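Side-chain contacts in pyridine synthase TbtD (Thermobispora bispora, PDB 5WA4), which probably forms the central pyridine ring of the thiopeptide thiomuracin by a formal [4+2] aza-cycloaddition, and binds the N-terminal leader peptide of its substrate: residues 11-16 and 70-75; 28-33 and 56-61. All coordinates share one frame; numbering follows the deposited sequence.

Contact 1 of 2, residues 11-16 and 70-75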
ATOM      1  N   TRP E  11      27.944  20.718  28.551  1.00 73.81           N
ATOM      2  CA  TRP E  11      27.064  21.031  29.666  1.00 71.81           C
ATOM      3  C   TRP E  11      25.777  21.705  29.187  1.00 73.36           C
ATOM      4  O   TRP E  11      25.772  22.432  28.185  1.00 71.03           O
ATOM      5  CB  TRP E  11      27.784  21.921  30.675  1.00 74.18           C
ATOM      6  CG  TRP E  11      29.027  21.306  31.240  1.00 84.34           C
ATOM      7  CD1 TRP E  11      30.323  21.578  30.884  1.00 81.84           C
ATOM      8  CD2 TRP E  11      29.096  20.294  32.257  1.00 91.04           C
ATOM      9  NE1 TRP E  11      31.189  20.807  31.626  1.00 85.43           N
ATOM     10  CE2 TRP E  11      30.459  20.012  32.476  1.00 88.79           C
ATOM     11  CE3 TRP E  11      28.135  19.602  33.002  1.00 90.30           C
ATOM     12  CZ2 TRP E  11      30.882  19.072  33.411  1.00 87.45           C
ATOM     13  CZ3 TRP E  11      28.558  18.668  33.926  1.00 92.76           C
ATOM     14  CH2 TRP E  11      29.920  18.410  34.123  1.00 91.36           C
ATOM     15  N   ARG E  12      24.689  21.474  29.916  1.00 74.02           N
ATOM     16  CA  ARG E  12      23.379  21.970  29.510  1.00 72.32           C
ATOM     17  C   ARG E  12      22.782  22.982  30.481  1.00 73.81           C
ATOM     18  O   ARG E  12      22.886  22.840  31.698  1.00 73.95           O
ATOM     19  CB  ARG E  12      22.410  20.806  29.340  1.00 71.51           C
ATOM     20  CG  ARG E  12      22.779  19.864  28.228  1.00 78.23           C
ATOM     21  CD  ARG E  12      21.763  18.753  28.108  1.00 83.18           C
ATOM     22  NE  ARG E  12      21.858  17.808  29.213  1.00 78.97           N
ATOM     23  CZ  ARG E  12      20.984  16.832  29.417  1.00 84.72           C
ATOM     24  NH1 ARG E  12      19.959  16.688  28.586  1.00 84.51           N
ATOM     25  NH2 ARG E  12      21.132  16.003  30.441  1.00 85.75           N
ATOM     26  N   PHE E  13      22.139  24.002  29.922  1.00 71.96           N
ATOM     27  CA  PHE E  13      21.406  24.965  30.727  1.00 70.46           C
ATOM     28  C   PHE E  13      20.012  25.180  30.159  1.00 67.67           C
ATOM     29  O   PHE E  13      19.826  25.192  28.939  1.00 66.22           O
ATOM     30  CB  PHE E  13      22.170  26.288  30.798  1.00 73.56           C
ATOM     31  CG  PHE E  13      23.339  26.257  31.747  1.00 79.30           C
ATOM     32  CD1 PHE E  13      23.139  26.340  33.115  1.00 79.38           C
ATOM     33  CD2 PHE E  13      24.635  26.128  31.273  1.00 76.76           C
ATOM     34  CE1 PHE E  13      24.212  26.301  33.993  1.00 79.33           C
ATOM     35  CE2 PHE E  13      25.709  26.093  32.147  1.00 76.10           C
ATOM     36  CZ  PHE E  13      25.496  26.175  33.507  1.00 80.47           C
ATOM     37  N   ARG E  14      19.032  25.334  31.049  1.00 66.69           N
ATOM     38  CA  ARG E  14      17.672  25.646  30.644  1.00 59.12           C
ATOM     39  C   ARG E  14      17.241  27.054  31.108  1.00 70.09           C
ATOM     40  O   ARG E  14      17.167  27.317  32.308  1.00 73.27           O
ATOM     41  CB  ARG E  14      16.699  24.606  31.193  1.00 55.86           C
ATOM     42  CG  ARG E  14      15.303  24.755  30.590  1.00 60.93           C
ATOM     43  CD  ARG E  14      14.199  24.014  31.319  1.00 52.12           C
ATOM     44  NE  ARG E  14      12.897  24.494  30.855  1.00 60.46           N
ATOM     45  CZ  ARG E  14      12.157  23.907  29.916  1.00 60.08           C
ATOM     46  NH1 ARG E  14      12.583  22.794  29.328  1.00 68.24           N
ATOM     47  NH2 ARG E  14      10.989  24.428  29.563  1.00 52.29           N
ATOM     48  N   VAL E  15      16.946  27.942  30.156  1.00 59.04           N
ATOM     49  CA  VAL E  15      16.422  29.280  30.449  1.00 63.01           C
ATOM     50  C   VAL E  15      14.957  29.468  30.027  1.00 60.25           C
ATOM     51  O   VAL E  15      14.690  29.708  28.850  1.00 60.52           O
ATOM     52  CB  VAL E  15      17.239  30.364  29.720  1.00 64.94           C
ATOM     53  CG1 VAL E  15      16.810  31.755  30.170  1.00 56.81           C
ATOM     54  CG2 VAL E  15      18.723  30.133  29.921  1.00 66.65           C
ATOM     55  N   ASP E  16      14.018  29.391  30.969  1.00 60.06           N
ATOM     56  CA  ASP E  16      12.593  29.595  30.658  1.00 57.90           C
ATOM     57  C   ASP E  16      12.223  31.066  30.415  1.00 60.32           C
ATOM     58  O   ASP E  16      12.582  31.951  31.192  1.00 62.46           O
ATOM     59  CB  ASP E  16      11.714  29.038  31.783  1.00 62.37           C
ATOM     60  CG  ASP E  16      11.811  27.526  31.911  1.00 59.52           C
ATOM     61  OD1 ASP E  16      12.730  27.034  32.608  1.00 61.80           O
ATOM     62  OD2 ASP E  16      10.958  26.831  31.332  1.00 53.93           O
ATOM     63  N   VAL E  70      34.158  30.146  35.794  1.00 95.05           N
ATOM     64  CA  VAL E  70      33.954  31.279  34.897  1.00 95.28           C
ATOM     65  C   VAL E  70      32.704  31.197  33.991  1.00 99.49           C
ATOM     66  O   VAL E  70      32.244  32.234  33.493  1.00 98.71           O
ATOM     67  CB  VAL E  70      35.233  31.494  34.019  1.00 93.85           C
ATOM     68  CG1 VAL E  70      35.301  30.502  32.870  1.00 92.12           C
ATOM     69  CG2 VAL E  70      35.328  32.932  33.517  1.00 91.47           C
ATOM     70  N   VAL E  71      32.131  30.003  33.799  1.00 99.82           N
ATOM     71  CA  VAL E  71      30.979  29.876  32.891  1.00 97.92           C
ATOM     72  C   VAL E  71      29.606  29.865  33.623  1.00 99.62           C
ATOM     73  O   VAL E  71      28.711  30.599  33.213  1.00 98.59           O
ATOM     74  CB  VAL E  71      31.126  28.617  31.951  1.00 92.72           C
ATOM     75  CG1 VAL E  71      30.671  27.330  32.612  1.00 92.37           C
ATOM     76  CG2 VAL E  71      30.368  28.815  30.656  1.00 86.58           C
ATOM     77  N   ARG E  72      29.433  29.086  34.696  1.00 96.71           N
ATOM     78  CA  ARG E  72      28.165  29.107  35.446  1.00 93.87           C
ATOM     79  C   ARG E  72      27.876  30.457  36.108  1.00103.92           C
ATOM     80  O   ARG E  72      26.708  30.850  36.189  1.00106.17           O
ATOM     81  CB  ARG E  72      28.120  28.008  36.515  1.00 92.77           C
ATOM     82  CG  ARG E  72      26.797  27.950  37.299  1.00 89.60           C
ATOM     83  CD  ARG E  72      26.887  27.073  38.561  1.00 96.08           C
ATOM     84  NE  ARG E  72      26.659  25.642  38.306  1.00 93.93           N
ATOM     85  CZ  ARG E  72      25.466  25.041  38.327  1.00 88.40           C
ATOM     86  NH1 ARG E  72      24.363  25.732  38.583  1.00 83.66           N
ATOM     87  NH2 ARG E  72      25.372  23.739  38.083  1.00 90.34           N
ATOM     88  N   PRO E  73      28.921  31.159  36.610  1.00108.41           N
ATOM     89  CA  PRO E  73      28.699  32.513  37.142  1.00106.84           C
ATOM     90  C   PRO E  73      28.276  33.561  36.116  1.00102.61           C
ATOM     91  O   PRO E  73      27.372  34.356  36.395  1.00 98.76           O
ATOM     92  CB  PRO E  73      30.067  32.879  37.725  1.00110.28           C
ATOM     93  CG  PRO E  73      30.651  31.582  38.123  1.00109.53           C
ATOM     94  CD  PRO E  73      30.225  30.627  37.056  1.00108.66           C
ATOM     95  N   ALA E  74      28.926  33.569  34.957  1.00105.68           N
ATOM     96  CA  ALA E  74      28.630  34.560  33.921  1.00104.24           C
ATOM     97  C   ALA E  74      27.223  34.359  33.351  1.00 99.25           C
ATOM     98  O   ALA E  74      26.639  35.273  32.767  1.00 94.18           O
ATOM     99  CB  ALA E  74      29.682  34.497  32.801  1.00 98.19           C
ATOM    100  N   ILE E  75      26.689  33.154  33.525  1.00100.32           N
ATOM    101  CA  ILE E  75      25.323  32.853  33.125  1.00 96.68           C
ATOM    102  C   ILE E  75      24.357  33.388  34.174  1.00 93.71           C
ATOM    103  O   ILE E  75      23.460  34.156  33.845  1.00 90.31           O
ATOM    104  CB  ILE E  75      25.125  31.329  32.895  1.00 95.23           C
ATOM    105  CG1 ILE E  75      25.498  30.980  31.450  1.00 98.48           C
ATOM    106  CG2 ILE E  75      23.691  30.881  33.192  1.00 80.56           C
ATOM    107  CD1 ILE E  75      25.860  29.519  31.234  1.00 91.70           C
TER
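Phe13 on strand 9-16 meets Ile75 on helix 64-85 where that helix packs on one face of a four-stranded antiparallel sheet of ferredoxin-like topology (beta-alpha-beta-beta-alpha-beta), at the N-terminal end of this lantibiotic dehydratase C-terminal family protein. The central interaction is a CH-pi contact. Ile75 CD1 sits over one face of the Phe13 ring, 3.9 Å from the ring centroid and 26° off the normal. It is displaced toward the rim, and its nearest ring atom is Phe13 CE2 at 3.5 Å. The first torsion of Ile75 (chi1 -87°) sets CG1 beside the backbone N and CG2 anti to it, and the extended second torsion carries CD1 forward onto the ring.

Weaker apolar contact comes from the chain of Arg72, one turn earlier, whose CG lies 4.4 Å from Phe13 CZ and approaches obliquely. No hydrogen bond joins strand and helix here. Ala125 of the neighbouring strand 123-128 touches Phe13 within the sheet and also meets Arg72 of the helix.

Beside this apolar contact, Arg14 and Asp16 form a salt bridge within the strand, two-pronged and side-on through NE and NH2. Arg14 NH2 meets Asp16 OD2 at 3.0 Å. Arg14 NE meets Asp16 OD1 at 3.1 Å, and Ser118 OG also bonds to Asp16 OD1. Both acceptors lie in the guanidinium plane, whereas the two nitrogens stand 32° out of the carboxylate plane.

Contact 2 of 2, residues 28-33 and 56-61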
ATOM      1  N   ASP E  28      20.603  40.381  24.673  1.00 65.93           N
ATOM      2  CA  ASP E  28      20.838  41.244  25.841  1.00 68.50           C
ATOM      3  C   ASP E  28      21.191  40.461  27.094  1.00 72.08           C
ATOM      4  O   ASP E  28      21.695  41.019  28.069  1.00 70.60           O
ATOM      5  CB  ASP E  28      19.605  42.113  26.140  1.00 64.16           C
ATOM      6  CG  ASP E  28      19.282  43.099  25.023  1.00 71.62           C
ATOM      7  OD1 ASP E  28      20.131  43.293  24.119  1.00 63.39           O
ATOM      8  OD2 ASP E  28      18.174  43.693  25.064  1.00 74.27           O
ATOM      9  N   GLY E  29      20.895  39.168  27.080  1.00 74.35           N
ATOM     10  CA  GLY E  29      21.217  38.310  28.202  1.00 69.78           C
ATOM     11  C   GLY E  29      22.211  37.226  27.834  1.00 77.72           C
ATOM     12  O   GLY E  29      23.213  37.043  28.522  1.00 88.97           O
ATOM     13  N   VAL E  30      21.960  36.509  26.743  1.00 69.41           N
ATOM     14  CA  VAL E  30      22.757  35.323  26.476  1.00 72.93           C
ATOM     15  C   VAL E  30      24.091  35.668  25.813  1.00 72.84           C
ATOM     16  O   VAL E  30      25.136  35.210  26.271  1.00 72.22           O
ATOM     17  CB  VAL E  30      21.981  34.304  25.617  1.00 64.08           C
ATOM     18  CG1 VAL E  30      22.913  33.193  25.154  1.00 61.34           C
ATOM     19  CG2 VAL E  30      20.821  33.719  26.417  1.00 55.77           C
ATOM     20  N   ARG E  31      24.066  36.479  24.758  1.00 70.41           N
ATOM     21  CA  ARG E  31      25.307  36.838  24.061  1.00 76.27           C
ATOM     22  C   ARG E  31      26.372  37.460  24.990  1.00 79.12           C
ATOM     23  O   ARG E  31      27.519  37.003  24.987  1.00 78.13           O
ATOM     24  CB  ARG E  31      25.028  37.779  22.875  1.00 70.78           C
ATOM     25  CG  ARG E  31      26.263  38.535  22.397  1.00 72.51           C
ATOM     26  CD  ARG E  31      26.062  39.258  21.065  1.00 66.26           C
ATOM     27  NE  ARG E  31      25.145  40.385  21.173  1.00 67.89           N
ATOM     28  CZ  ARG E  31      25.012  41.315  20.231  1.00 81.02           C
ATOM     29  NH1 ARG E  31      25.767  41.239  19.130  1.00 70.73           N
ATOM     30  NH2 ARG E  31      24.139  42.321  20.390  1.00 67.39           N
ATOM     31  N   PRO E  32      26.009  38.488  25.789  1.00 82.63           N
ATOM     32  CA  PRO E  32      26.992  38.984  26.765  1.00 82.77           C
ATOM     33  C   PRO E  32      27.606  37.903  27.673  1.00 79.15           C
ATOM     34  O   PRO E  32      28.817  37.920  27.878  1.00 82.39           O
ATOM     35  CB  PRO E  32      26.174  39.972  27.598  1.00 79.75           C
ATOM     36  CG  PRO E  32      25.162  40.489  26.652  1.00 75.60           C
ATOM     37  CD  PRO E  32      24.789  39.324  25.784  1.00 76.68           C
ATOM     38  N   ALA E  33      26.796  36.995  28.207  1.00 78.76           N
ATOM     39  CA  ALA E  33      27.311  35.929  29.061  1.00 79.80           C
ATOM     40  C   ALA E  33      28.362  35.113  28.307  1.00 81.84           C
ATOM     41  O   ALA E  33      29.364  34.688  28.885  1.00 78.19           O
ATOM     42  CB  ALA E  33      26.181  35.034  29.543  1.00 76.51           C
ATOM     43  N   LEU E  56      15.030  28.422  26.123  1.00 53.28           N
ATOM     44  CA  LEU E  56      16.309  28.353  25.451  1.00 54.69           C
ATOM     45  C   LEU E  56      17.107  27.244  26.063  1.00 55.89           C
ATOM     46  O   LEU E  56      17.052  27.026  27.274  1.00 56.74           O
ATOM     47  CB  LEU E  56      17.086  29.668  25.548  1.00 55.59           C
ATOM     48  CG  LEU E  56      16.663  30.748  24.560  1.00 57.08           C
ATOM     49  CD1 LEU E  56      17.770  31.786  24.343  1.00 55.42           C
ATOM     50  CD2 LEU E  56      16.238  30.089  23.246  1.00 55.98           C
ATOM     51  N   ARG E  57      17.833  26.532  25.208  1.00 58.44           N
ATOM     52  CA  ARG E  57      18.754  25.503  25.654  1.00 52.87           C
ATOM     53  C   ARG E  57      20.151  26.021  25.402  1.00 52.62           C
ATOM     54  O   ARG E  57      20.501  26.313  24.249  1.00 52.21           O
ATOM     55  CB  ARG E  57      18.489  24.180  24.924  1.00 48.64           C
ATOM     56  CG  ARG E  57      17.820  23.142  25.795  1.00 46.10           C
ATOM     57  CD  ARG E  57      16.383  22.852  25.412  1.00 49.74           C
ATOM     58  NE  ARG E  57      16.237  21.773  24.438  1.00 54.20           N
ATOM     59  CZ  ARG E  57      15.482  20.681  24.594  1.00 54.40           C
ATOM     60  NH1 ARG E  57      14.799  20.460  25.710  1.00 47.96           N
ATOM     61  NH2 ARG E  57      15.440  19.780  23.628  1.00 51.73           N
ATOM     62  N   ILE E  58      20.937  26.189  26.468  1.00 50.94           N
ATOM     63  CA  ILE E  58      22.332  26.616  26.291  1.00 64.20           C
ATOM     64  C   ILE E  58      23.326  25.441  26.426  1.00 65.34           C
ATOM     65  O   ILE E  58      23.289  24.661  27.391  1.00 58.84           O
ATOM     66  CB  ILE E  58      22.726  27.737  27.287  1.00 65.59           C
ATOM     67  CG1 ILE E  58      21.951  29.021  26.976  1.00 61.32           C
ATOM     68  CG2 ILE E  58      24.225  28.035  27.201  1.00 57.62           C
ATOM     69  CD1 ILE E  58      21.872  29.956  28.134  1.00 59.58           C
ATOM     70  N   TYR E  59      24.205  25.323  25.436  1.00 61.09           N
ATOM     71  CA  TYR E  59      25.243  24.305  25.467  1.00 64.79           C
ATOM     72  C   TYR E  59      26.608  24.972  25.509  1.00 61.59           C
ATOM     73  O   TYR E  59      26.916  25.785  24.649  1.00 59.20           O
ATOM     74  CB  TYR E  59      25.140  23.396  24.241  1.00 63.24           C
ATOM     75  CG  TYR E  59      23.798  22.705  24.088  1.00 61.76           C
ATOM     76  CD1 TYR E  59      23.517  21.528  24.768  1.00 60.56           C
ATOM     77  CD2 TYR E  59      22.808  23.248  23.275  1.00 55.00           C
ATOM     78  CE1 TYR E  59      22.287  20.903  24.625  1.00 65.74           C
ATOM     79  CE2 TYR E  59      21.582  22.637  23.127  1.00 52.72           C
ATOM     80  CZ  TYR E  59      21.323  21.465  23.800  1.00 62.41           C
ATOM     81  OH  TYR E  59      20.094  20.859  23.644  1.00 66.40           O
ATOM     82  N   VAL E  60      27.414  24.650  26.518  1.00 65.70           N
ATOM     83  CA  VAL E  60      28.817  25.083  26.534  1.00 71.08           C
ATOM     84  C   VAL E  60      29.749  23.893  26.802  1.00 71.76           C
ATOM     85  O   VAL E  60      29.437  23.009  27.608  1.00 67.54           O
ATOM     86  CB  VAL E  60      29.072  26.173  27.586  1.00 69.10           C
ATOM     87  CG1 VAL E  60      30.427  26.829  27.347  1.00 75.11           C
ATOM     88  CG2 VAL E  60      27.982  27.223  27.535  1.00 73.46           C
ATOM     89  N   SER E  61      30.887  23.840  26.115  1.00 74.22           N
ATOM     90  CA  SER E  61      31.784  22.705  26.339  1.00 76.64           C
ATOM     91  C   SER E  61      33.111  23.108  26.957  1.00 74.25           C
ATOM     92  O   SER E  61      33.972  23.694  26.297  1.00 69.71           O
ATOM     93  CB  SER E  61      32.034  21.930  25.039  1.00 72.10           C
ATOM     94  OG  SER E  61      32.596  22.744  24.041  1.00 60.04           O
TER
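Leu56 and Ile58 of strand 55-62 both meet one methyl of Val30 on helix 22-35, in a buried and wholly apolar contact without hydrogen bonds between the segments. Leu56 comes first, with its CD1 lying 4.2 Å from Val30 CG2; the two side chains meet at a slant. The same leucine also touches Met22, Leu25 and Ile26, earlier in the helix.

Arg57 lies on the other face of the sheet and touches His49 of the neighbouring strand 44-49. With Ile58 the side chain again faces the helix: the CA atoms of Ile58 and Val30 are 8.7 Å apart, and Ile58 CD1 stands 4.3 Å from Val30 CG2. Val30 chi1 of 170° puts CG1 anti to the backbone N and CG2 beside that N, the branch that serves both partners. Phe46 of strand 44-49 adds a further contact to Val30.

Tyr59 stacks on Tyr45 of strand 44-49, while Val60 touches Val71 of helix 64-85. Along Leu56, Ile58 and Val60, every second residue thus contributes to the helix-covered face. This is the interface of a ferredoxin-like sandwich, in which two helices cover one face of the antiparallel sheet, helix 22-35 supplying Val30 here.

The centres of contacts 1 and 2 lie about 7 Å apart in one ferredoxin-like core, and both segments of contact 2 fall in sequence between the two of contact 1. Strand 9-16 leads to helix 22-35, and strand 55-62 to helix 64-85. The pairings are exchanged: each helix packs here on the strand belonging to the other pair. Strands 9-16 and 55-62 are antiparallel neighbours, with probable hydrogen bonds from Phe13 N to Ile58 O and from Trp11 N to Val60 O. Val15 also packs on Ile58, and Ala33 on the backbone at Ala74. The two strand-helix units thus interlock, and their helices cover one face of the sheet side by side.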